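Local coordinates for protein cleavage stimulation factor 77 (Encephalitozoon cuniculi, PDB 2UY1) that probably binds mRNA and is a helical-repeat (HAT) scaffold of the Suppressor of forked family, expected to act in pre-mRNA 3'-end processing in the nucleus, at residues B[210-221]-B[242-251]; B[365-374]-B[389-397]. One frame throughout, in Å; residues are numbered along the deposited sequence.

In the fold
From the N terminus, the chain reaches contact 1 first: helix 213-225 leads into helix 229-242, and the loop closes where helix 247-255 packs beside helix 213-225. The centre of contact 1 lies about 6 Å from the centre of the chain; helix 434-446, the last one modelled, packs against this site and so brings a late part of the chain back to its middle. Several helices later, contact 2 ties the junction of helices 354-367 and 370-379 to helix 384-397, its centre about 38 Å from the chain centre. The two loops lie in series, neither enclosing nor crossing the other, and their nearest atoms are about 22 Å apart. Both are local closures within one elongated, all-helical repeat array.

Contact 1: B[210-221]-B[242-251]. Unlike the reference sequence in segment 210-221: Phe210 (reference Tyr).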
loop_
_atom_site.group_PDB
_atom_site.type_symbol
_atom_site.label_atom_id
_atom_site.label_comp_id
_atom_site.label_asym_id
_atom_site.label_seq_id
_atom_site.Cartn_x
_atom_site.Cartn_y
_atom_site.Cartn_z
ATOM N N PHE B 210 9.461 -2.171 36.477
ATOM C CA PHE B 210 10.072 -0.896 36.810
ATOM C C PHE B 210 10.781 -0.263 35.604
ATOM O O PHE B 210 10.927 0.957 35.523
ATOM C CB PHE B 210 11.072 -1.101 37.947
ATOM C CG PHE B 210 12.311 -1.874 37.527
ATOM C CD1 PHE B 210 12.351 -3.259 37.655
ATOM C CD2 PHE B 210 13.419 -1.221 36.971
ATOM C CE1 PHE B 210 13.491 -3.999 37.265
ATOM C CE2 PHE B 210 14.561 -1.959 36.569
ATOM C CZ PHE B 210 14.598 -3.345 36.724
ATOM N N TYR B 211 11.202 -1.121 34.690
ATOM C CA TYR B 211 11.951 -0.759 33.496
ATOM C C TYR B 211 11.084 -0.272 32.311
ATOM O O TYR B 211 11.587 0.369 31.395
ATOM C CB TYR B 211 12.817 -1.964 33.087
ATOM C CG TYR B 211 12.034 -3.232 32.693
ATOM C CD1 TYR B 211 11.604 -3.429 31.375
ATOM C CD2 TYR B 211 11.739 -4.226 33.640
ATOM C CE1 TYR B 211 10.891 -4.591 31.009
ATOM C CE2 TYR B 211 11.042 -5.378 33.295
ATOM C CZ TYR B 211 10.620 -5.555 31.977
ATOM O OH TYR B 211 9.927 -6.712 31.625
ATOM N N ALA B 212 9.779 -0.544 32.347
ATOM C CA ALA B 212 8.917 -0.339 31.185
ATOM C C ALA B 212 8.124 0.970 31.331
ATOM O O ALA B 212 7.305 1.128 32.228
ATOM C CB ALA B 212 7.980 -1.490 31.041
ATOM N N GLU B 213 8.356 1.906 30.439
ATOM C CA GLU B 213 7.783 3.250 30.595
ATOM C C GLU B 213 6.245 3.291 30.568
ATOM O O GLU B 213 5.627 4.200 31.129
ATOM C CB GLU B 213 8.481 4.256 29.668
ATOM C CG GLU B 213 7.994 4.432 28.265
ATOM C CD GLU B 213 9.062 5.191 27.427
ATOM O OE1 GLU B 213 9.625 6.251 27.860
ATOM O OE2 GLU B 213 9.356 4.720 26.322
ATOM N N GLU B 214 5.647 2.245 30.005
ATOM C CA GLU B 214 4.172 2.138 29.890
ATOM C C GLU B 214 3.511 2.113 31.242
ATOM O O GLU B 214 2.497 2.709 31.433
ATOM C CB GLU B 214 3.764 0.859 29.163
ATOM C CG GLU B 214 4.155 0.849 27.746
ATOM C CD GLU B 214 5.364 -0.029 27.434
ATOM O OE1 GLU B 214 6.432 0.098 28.092
ATOM O OE2 GLU B 214 5.234 -0.816 26.455
ATOM N N VAL B 215 4.115 1.400 32.186
ATOM C CA VAL B 215 3.539 1.258 33.520
ATOM C C VAL B 215 3.347 2.617 34.189
ATOM O O VAL B 215 2.337 2.859 34.850
ATOM C CB VAL B 215 4.417 0.373 34.423
ATOM C CG1 VAL B 215 4.373 -1.073 33.952
ATOM C CG2 VAL B 215 5.848 0.891 34.444
ATOM N N TYR B 216 4.325 3.498 34.010
ATOM C CA TYR B 216 4.315 4.822 34.641
ATOM C C TYR B 216 3.243 5.661 33.991
ATOM O O TYR B 216 2.557 6.412 34.678
ATOM C CB TYR B 216 5.700 5.491 34.530
ATOM C CG TYR B 216 6.769 4.681 35.208
ATOM C CD1 TYR B 216 7.084 4.891 36.562
ATOM C CD2 TYR B 216 7.423 3.633 34.528
ATOM C CE1 TYR B 216 8.057 4.084 37.229
ATOM C CE2 TYR B 216 8.376 2.840 35.177
ATOM C CZ TYR B 216 8.680 3.075 36.511
ATOM O OH TYR B 216 9.649 2.318 37.140
ATOM N N PHE B 217 3.104 5.559 32.672
ATOM C CA PHE B 217 2.001 6.259 31.974
ATOM C C PHE B 217 0.618 5.728 32.444
ATOM O O PHE B 217 -0.303 6.519 32.586
ATOM C CB PHE B 217 2.152 6.167 30.441
ATOM C CG PHE B 217 0.884 6.590 29.650
ATOM C CD1 PHE B 217 0.744 7.887 29.191
ATOM C CD2 PHE B 217 -0.172 5.658 29.407
ATOM C CE1 PHE B 217 -0.410 8.273 28.441
ATOM C CE2 PHE B 217 -1.347 6.019 28.719
ATOM C CZ PHE B 217 -1.487 7.347 28.250
ATOM N N PHE B 218 0.472 4.400 32.638
ATOM C CA PHE B 218 -0.816 3.821 33.098
ATOM C C PHE B 218 -1.283 4.445 34.427
ATOM O O PHE B 218 -2.420 4.920 34.555
ATOM C CB PHE B 218 -0.742 2.314 33.376
ATOM C CG PHE B 218 -0.442 1.433 32.185
ATOM C CD1 PHE B 218 -0.655 1.837 30.856
ATOM C CD2 PHE B 218 -0.019 0.134 32.420
ATOM C CE1 PHE B 218 -0.377 0.971 29.769
ATOM C CE2 PHE B 218 0.241 -0.723 31.357
ATOM C CZ PHE B 218 0.078 -0.296 30.033
ATOM N N TYR B 219 -0.390 4.435 35.413
ATOM C CA TYR B 219 -0.641 5.033 36.743
ATOM C C TYR B 219 -0.818 6.531 36.686
ATOM O O TYR B 219 -1.729 7.084 37.323
ATOM C CB TYR B 219 0.492 4.669 37.721
ATOM C CG TYR B 219 0.143 4.811 39.205
ATOM C CD1 TYR B 219 -1.175 4.760 39.636
ATOM C CD2 TYR B 219 1.139 4.882 40.173
ATOM C CE1 TYR B 219 -1.504 4.822 40.980
ATOM C CE2 TYR B 219 0.830 4.999 41.531
ATOM C CZ TYR B 219 -0.467 4.956 41.931
ATOM O OH TYR B 219 -0.774 5.065 43.276
ATOM N N SER B 220 0.052 7.218 35.955
ATOM C CA SER B 220 -0.094 8.664 35.804
ATOM C C SER B 220 -1.523 9.010 35.334
ATOM O O SER B 220 -2.183 9.912 35.884
ATOM C CB SER B 220 0.953 9.176 34.796
ATOM O OG SER B 220 0.723 10.554 34.465
ATOM N N GLU B 221 -1.982 8.273 34.309
ATOM C CA GLU B 221 -3.300 8.501 33.701
ATOM C C GLU B 221 -4.395 8.186 34.692
ATOM O O GLU B 221 -5.289 8.978 34.857
ATOM C CB GLU B 221 -3.505 7.707 32.426
ATOM C CG GLU B 221 -2.809 8.298 31.173
ATOM C CD GLU B 221 -3.260 9.701 30.779
ATOM O OE1 GLU B 221 -4.393 9.868 30.258
ATOM O OE2 GLU B 221 -2.458 10.645 30.929
ATOM N N MET B 242 13.965 5.679 35.864
ATOM C CA MET B 242 14.069 4.220 35.984
ATOM C C MET B 242 13.945 3.443 34.679
ATOM O O MET B 242 14.372 2.288 34.610
ATOM C CB MET B 242 13.067 3.643 36.999
ATOM C CG MET B 242 13.260 4.064 38.435
ATOM S SD MET B 242 14.715 3.377 39.291
ATOM C CE MET B 242 14.484 1.597 39.020
ATOM N N SER B 243 13.332 4.052 33.672
ATOM C CA SER B 243 13.171 3.430 32.371
ATOM C C SER B 243 13.954 4.297 31.411
ATOM O O SER B 243 14.478 5.332 31.818
ATOM C CB SER B 243 11.705 3.417 31.956
ATOM O OG SER B 243 10.869 3.120 33.057
ATOM N N ASP B 244 13.942 3.923 30.130
ATOM C CA ASP B 244 14.922 4.407 29.183
ATOM C C ASP B 244 14.486 5.381 28.034
ATOM O O ASP B 244 15.208 6.336 27.730
ATOM C CB ASP B 244 15.651 3.182 28.616
ATOM C CG ASP B 244 17.153 3.308 28.731
ATOM O OD1 ASP B 244 17.618 3.688 29.849
ATOM O OD2 ASP B 244 17.849 3.037 27.706
ATOM N N GLY B 245 13.354 5.131 27.387
ATOM C CA GLY B 245 12.935 5.899 26.174
ATOM C C GLY B 245 12.646 7.411 26.254
ATOM O O GLY B 245 12.578 8.004 27.346
ATOM N N MET B 246 12.506 8.032 25.077
ATOM C CA MET B 246 11.988 9.395 24.912
ATOM C C MET B 246 10.493 9.600 25.299
ATOM O O MET B 246 10.135 10.675 25.717
ATOM C CB MET B 246 12.227 9.817 23.455
ATOM C CG MET B 246 11.678 11.171 22.983
ATOM S SD MET B 246 12.640 11.687 21.560
ATOM C CE MET B 246 14.175 12.056 22.422
ATOM N N PHE B 247 9.627 8.589 25.129
ATOM C CA PHE B 247 8.159 8.739 25.401
ATOM C C PHE B 247 7.808 9.507 26.709
ATOM O O PHE B 247 7.036 10.485 26.694
ATOM C CB PHE B 247 7.420 7.364 25.388
ATOM C CG PHE B 247 5.955 7.467 25.708
ATOM C CD1 PHE B 247 4.995 7.583 24.666
ATOM C CD2 PHE B 247 5.506 7.500 27.031
ATOM C CE1 PHE B 247 3.649 7.693 24.968
ATOM C CE2 PHE B 247 4.160 7.634 27.338
ATOM C CZ PHE B 247 3.214 7.740 26.301
ATOM N N LEU B 248 8.324 9.012 27.839
ATOM C CA LEU B 248 7.927 9.543 29.149
ATOM C C LEU B 248 8.376 10.963 29.352
ATOM O O LEU B 248 7.728 11.688 30.080
ATOM C CB LEU B 248 8.435 8.656 30.326
ATOM C CG LEU B 248 7.597 7.488 30.818
ATOM C CD1 LEU B 248 8.249 6.928 32.077
ATOM C CD2 LEU B 248 6.175 7.843 31.151
ATOM N N SER B 249 9.477 11.372 28.705
ATOM C CA SER B 249 9.902 12.785 28.749
ATOM C C SER B 249 9.005 13.692 27.927
ATOM O O SER B 249 8.743 14.837 28.333
ATOM C CB SER B 249 11.372 12.939 28.339
ATOM O OG SER B 249 12.217 12.172 29.228
ATOM N N LEU B 250 8.561 13.199 26.763
ATOM C CA LEU B 250 7.620 13.931 25.919
ATOM C C LEU B 250 6.257 14.129 26.578
ATOM O O LEU B 250 5.659 15.228 26.507
ATOM C CB LEU B 250 7.480 13.251 24.527
ATOM C CG LEU B 250 8.713 13.146 23.620
ATOM C CD1 LEU B 250 8.308 12.775 22.195
ATOM C CD2 LEU B 250 9.491 14.429 23.565
ATOM N N TYR B 251 5.763 13.056 27.204
ATOM C CA TYR B 251 4.571 13.103 28.013
ATOM C C TYR B 251 4.724 14.020 29.266
ATOM O O TYR B 251 3.872 14.841 29.585
ATOM C CB TYR B 251 4.271 11.678 28.422
ATOM C CG TYR B 251 3.117 11.465 29.386
ATOM C CD1 TYR B 251 1.793 11.332 28.900
ATOM C CD2 TYR B 251 3.335 11.312 30.758
ATOM C CE1 TYR B 251 0.719 11.094 29.769
ATOM C CE2 TYR B 251 2.220 11.071 31.642
ATOM C CZ TYR B 251 0.941 10.957 31.131
ATOM O OH TYR B 251 -0.137 10.708 31.967
#
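Phe210 meets Met242 just before the chain enters helix 213-225, its CD2 lying 3.6 Å from Met242 CE; the contact joins that helix to helix 247-255, the next helix but one, in the all-helical repeat array, the axes of 213-221 and 247-251 running 27° from parallel. Near the turn, the CB of Ser243 packs against the carbonyl O of Tyr211. Glu213 reaches across to the start of helix 247-255: with CG between its own N and carbonyl carbon (chi1 87°) and the chain extended beyond, OE1 accepts the N-H of Leu248 at 3.1 Å, from well above the carboxylate plane. The aliphatic part runs alongside Leu248 in the opposite sense, CB lying 3.5 Å from Leu248 CG. Tyr216 follows, its CB against Leu248 CD1. Phe217 sits at the middle of an aromatic cluster, receiving the edge of Phe247 on its face (planes at 76°) and turning its own edge to the face of Tyr251, centroids 5.0 Å apart. Phe442 and Phe446 of helix 434-446 extend the cluster. Ser220 OG donates to Tyr251 OH at 2.6 Å. Glu221 OE1 forms a salt bridge with a basic side chain of another protein chain, while Tyr251 OH donates to the anti lone pair of Glu221 OE2 at 2.5 Å.

Contact 2: B[365-374]-B[389-397]; sequences LRIGDEENAR and SMIEYEFMV
Arg374 holds Glu394 by its two terminal nitrogens, both directed at one oxygen. NH2 lies 2.6 Å from Glu394 OE1, on the syn lone pair, with an N-H...O angle of 155°; NH1 reaches the same OE1 at 3.0 Å by a more bent bond. The oxygen sits almost in the guanidinium plane, yet the carboxylate plane is turned 57° from it. The arginine chain is extended from CG to NE, which carries the guanidinium across to helix 384-397. Its NE makes a longer ion pair with Glu370 OE2, 3.6 Å away, so that the cation lies between two acids and would be expected to offset their mutual repulsion. The second oxygen of Glu394, OE2, takes the backbone N-H of Ser399, which holds this carboxylate from both oxygens.

Two waters add polar links: water 1 joins Leu365 O to Tyr393 OH, and water 2 donates to both Glu370 OE1 and Val397 O. Further out, the Tyr393 ring is packed on both faces. Leu365 CD1 stands 3.6 Å from the ring centroid, nearly over the ring centre, a CH-pi contact, while Val397 CG2 covers the opposite face nearer the rim. Leu365 has CG anti to the backbone N, which sends its branches toward helix 384-397; CD2 meets Ser389 CB at 4.0 Å. Met390 CE packs beside Leu365 CD1 and the arginine.

Between helices 354-367 and 370-379, Gly368 closes the first helix with a Schellman motif at positive phi. The axes of 370-374 and 389-397 run roughly antiparallel, at 139°, as expected of consecutive helices in the TPR-like helical repeats of the Suppressor of forked family.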
loop_
_atom_site.group_PDB
_atom_site.type_symbol
_atom_site.label_atom_id
_atom_site.label_comp_id
_atom_site.label_asym_id
_atom_site.label_seq_id
_atom_site.Cartn_x
_atom_site.Cartn_y
_atom_site.Cartn_z
ATOM N N LEU B 365 -1.081 18.974 -4.330
ATOM C CA LEU B 365 -2.138 18.416 -5.171
ATOM C C LEU B 365 -3.401 18.138 -4.298
ATOM O O LEU B 365 -4.543 18.442 -4.710
ATOM C CB LEU B 365 -1.594 17.150 -5.851
ATOM C CG LEU B 365 -2.319 16.547 -7.040
ATOM C CD1 LEU B 365 -2.070 17.412 -8.214
ATOM C CD2 LEU B 365 -1.790 15.084 -7.179
ATOM N N ARG B 366 -3.203 17.665 -3.069
ATOM C CA ARG B 366 -4.366 17.292 -2.234
ATOM C C ARG B 366 -5.210 18.430 -1.721
ATOM O O ARG B 366 -6.422 18.300 -1.600
ATOM C CB ARG B 366 -4.022 16.381 -1.071
ATOM C CG ARG B 366 -3.571 17.055 0.180
ATOM C CD ARG B 366 -3.564 16.052 1.393
ATOM N NE ARG B 366 -2.679 14.900 1.126
ATOM C CZ ARG B 366 -1.397 14.815 1.512
ATOM N NH1 ARG B 366 -0.851 15.827 2.222
ATOM N NH2 ARG B 366 -0.670 13.705 1.203
ATOM N N ILE B 367 -4.583 19.542 -1.401
ATOM C CA ILE B 367 -5.356 20.739 -0.991
ATOM C C ILE B 367 -5.954 21.531 -2.160
ATOM O O ILE B 367 -6.779 22.472 -1.948
ATOM C CB ILE B 367 -4.513 21.672 -0.169
ATOM C CG1 ILE B 367 -3.352 22.220 -1.023
ATOM C CG2 ILE B 367 -4.045 20.929 1.127
ATOM C CD1 ILE B 367 -2.914 23.664 -0.657
ATOM N N GLY B 368 -5.524 21.210 -3.364
ATOM C CA GLY B 368 -6.183 21.742 -4.536
ATOM C C GLY B 368 -5.432 22.910 -5.157
ATOM O O GLY B 368 -5.982 23.644 -5.983
ATOM N N ASP B 369 -4.166 23.059 -4.791
ATOM C CA ASP B 369 -3.317 24.146 -5.302
ATOM C C ASP B 369 -2.616 23.641 -6.567
ATOM O O ASP B 369 -1.392 23.377 -6.563
ATOM C CB ASP B 369 -2.325 24.568 -4.222
ATOM C CG ASP B 369 -1.638 25.848 -4.523
ATOM O OD1 ASP B 369 -2.286 26.788 -5.016
ATOM O OD2 ASP B 369 -0.451 25.963 -4.199
ATOM N N GLU B 370 -3.427 23.500 -7.637
ATOM C CA GLU B 370 -3.053 22.890 -8.898
ATOM C C GLU B 370 -1.871 23.474 -9.674
ATOM O O GLU B 370 -0.946 22.744 -10.083
ATOM C CB GLU B 370 -4.280 22.796 -9.809
ATOM C CG GLU B 370 -3.989 22.052 -11.079
ATOM C CD GLU B 370 -5.229 21.868 -11.901
ATOM O OE1 GLU B 370 -6.140 21.119 -11.453
ATOM O OE2 GLU B 370 -5.293 22.508 -12.951
ATOM N N GLU B 371 -1.902 24.782 -9.875
ATOM C CA GLU B 371 -0.894 25.479 -10.614
ATOM C C GLU B 371 0.481 25.354 -9.973
ATOM O O GLU B 371 1.473 25.129 -10.666
ATOM C CB GLU B 371 -1.295 26.969 -10.739
ATOM C CG GLU B 371 -2.645 27.202 -11.453
ATOM C CD GLU B 371 -2.533 27.056 -12.980
ATOM O OE1 GLU B 371 -2.031 28.033 -13.605
ATOM O OE2 GLU B 371 -2.926 25.964 -13.539
ATOM N N ASN B 372 0.552 25.504 -8.654
ATOM C CA ASN B 372 1.791 25.282 -7.939
ATOM C C ASN B 372 2.276 23.851 -7.948
ATOM O O ASN B 372 3.486 23.611 -8.091
ATOM C CB ASN B 372 1.714 25.800 -6.498
ATOM C CG ASN B 372 1.705 27.298 -6.458
ATOM O OD1 ASN B 372 2.357 27.933 -7.476
ATOM N ND2 ASN B 372 1.118 27.892 -5.557
ATOM N N ALA B 373 1.329 22.930 -7.763
ATOM C CA ALA B 373 1.624 21.514 -7.824
ATOM C C ALA B 373 2.305 21.195 -9.135
ATOM O O ALA B 373 3.351 20.526 -9.148
ATOM C CB ALA B 373 0.327 20.651 -7.610
ATOM N N ARG B 374 1.742 21.671 -10.238
ATOM C CA ARG B 374 2.239 21.318 -11.569
ATOM C C ARG B 374 3.634 21.878 -11.857
ATOM O O ARG B 374 4.496 21.158 -12.372
ATOM C CB ARG B 374 1.284 21.768 -12.667
ATOM C CG ARG B 374 -0.002 20.994 -12.773
ATOM C CD ARG B 374 -0.888 21.781 -13.745
ATOM N NE ARG B 374 -2.161 21.137 -14.071
ATOM C CZ ARG B 374 -2.299 19.970 -14.691
ATOM N NH1 ARG B 374 -1.244 19.249 -15.041
ATOM N NH2 ARG B 374 -3.507 19.504 -14.958
ATOM N N SER B 389 0.258 9.678 -8.809
ATOM C CA SER B 389 -0.723 10.718 -8.342
ATOM C C SER B 389 -0.980 11.770 -9.378
ATOM O O SER B 389 -2.154 12.141 -9.627
ATOM C CB SER B 389 -0.253 11.361 -7.022
ATOM O OG SER B 389 0.052 10.312 -6.104
ATOM N N MET B 390 0.078 12.233 -10.038
ATOM C CA MET B 390 -0.069 13.233 -11.100
ATOM C C MET B 390 -0.799 12.665 -12.328
ATOM O O MET B 390 -1.618 13.326 -12.931
ATOM C CB MET B 390 1.324 13.834 -11.463
ATOM C CG MET B 390 1.341 14.979 -12.457
ATOM S SD MET B 390 0.618 16.499 -11.719
ATOM C CE MET B 390 -1.046 16.298 -12.147
ATOM N N ILE B 391 -0.486 11.439 -12.729
ATOM C CA ILE B 391 -1.197 10.770 -13.852
ATOM C C ILE B 391 -2.683 10.596 -13.514
ATOM O O ILE B 391 -3.556 10.781 -14.382
ATOM C CB ILE B 391 -0.508 9.352 -14.205
ATOM C CG1 ILE B 391 0.839 9.584 -14.945
ATOM C CG2 ILE B 391 -1.508 8.414 -15.044
ATOM C CD1 ILE B 391 1.890 8.386 -14.883
ATOM N N GLU B 392 -2.992 10.190 -12.296
ATOM C CA GLU B 392 -4.397 9.972 -11.896
ATOM C C GLU B 392 -5.174 11.297 -11.832
ATOM O O GLU B 392 -6.302 11.417 -12.360
ATOM C CB GLU B 392 -4.511 9.274 -10.532
ATOM C CG GLU B 392 -6.021 9.092 -9.960
ATOM C CD GLU B 392 -6.844 7.972 -10.632
ATOM O OE1 GLU B 392 -6.469 7.473 -11.724
ATOM O OE2 GLU B 392 -7.896 7.559 -10.084
ATOM N N TYR B 393 -4.556 12.286 -11.215
ATOM C CA TYR B 393 -5.103 13.708 -11.283
ATOM C C TYR B 393 -5.414 14.283 -12.695
ATOM O O TYR B 393 -6.509 14.794 -12.945
ATOM C CB TYR B 393 -4.142 14.627 -10.557
ATOM C CG TYR B 393 -4.693 16.039 -10.338
ATOM C CD1 TYR B 393 -5.389 16.352 -9.177
ATOM C CD2 TYR B 393 -4.533 17.017 -11.289
ATOM C CE1 TYR B 393 -5.844 17.651 -8.937
ATOM C CE2 TYR B 393 -5.010 18.333 -11.075
ATOM C CZ TYR B 393 -5.650 18.618 -9.911
ATOM O OH TYR B 393 -6.142 19.873 -9.679
ATOM N N GLU B 394 -4.419 14.319 -13.565
ATOM C CA GLU B 394 -4.619 14.606 -15.028
ATOM C C GLU B 394 -5.748 13.861 -15.746
ATOM O O GLU B 394 -6.601 14.496 -16.428
ATOM C CB GLU B 394 -3.273 14.388 -15.772
ATOM C CG GLU B 394 -3.199 15.066 -17.148
ATOM C CD GLU B 394 -3.500 16.551 -17.034
ATOM O OE1 GLU B 394 -3.076 17.130 -16.051
ATOM O OE2 GLU B 394 -4.134 17.126 -17.925
ATOM N N PHE B 395 -5.783 12.508 -15.624
ATOM C CA PHE B 395 -6.922 11.747 -16.074
ATOM C C PHE B 395 -8.293 12.196 -15.521
ATOM O O PHE B 395 -9.294 12.208 -16.238
ATOM C CB PHE B 395 -6.711 10.240 -15.825
ATOM C CG PHE B 395 -7.684 9.340 -16.590
ATOM C CD1 PHE B 395 -7.365 8.863 -17.851
ATOM C CD2 PHE B 395 -8.921 8.973 -16.042
ATOM C CE1 PHE B 395 -8.234 7.999 -18.536
ATOM C CE2 PHE B 395 -9.778 8.140 -16.719
ATOM C CZ PHE B 395 -9.474 7.650 -17.975
ATOM N N MET B 396 -8.364 12.488 -14.237
ATOM C CA MET B 396 -9.650 12.880 -13.638
ATOM C C MET B 396 -10.114 14.302 -14.031
ATOM O O MET B 396 -11.253 14.506 -14.505
ATOM C CB MET B 396 -9.621 12.669 -12.117
ATOM C CG MET B 396 -9.688 11.177 -11.760
ATOM S SD MET B 396 -9.595 10.883 -10.009
ATOM C CE MET B 396 -11.131 11.611 -9.368
ATOM N N VAL B 397 -9.243 15.277 -13.874
ATOM C CA VAL B 397 -9.648 16.645 -14.135
ATOM C C VAL B 397 -8.799 17.456 -15.125
ATOM O O VAL B 397 -8.981 18.687 -15.243
ATOM C CB VAL B 397 -9.846 17.464 -12.773
ATOM C CG1 VAL B 397 -10.978 16.846 -11.953
ATOM C CG2 VAL B 397 -8.532 17.558 -12.008
HETATM O O HOH W 1 -4.748 20.249 -7.072
HETATM O O HOH W 2 -7.617 21.117 -13.615
#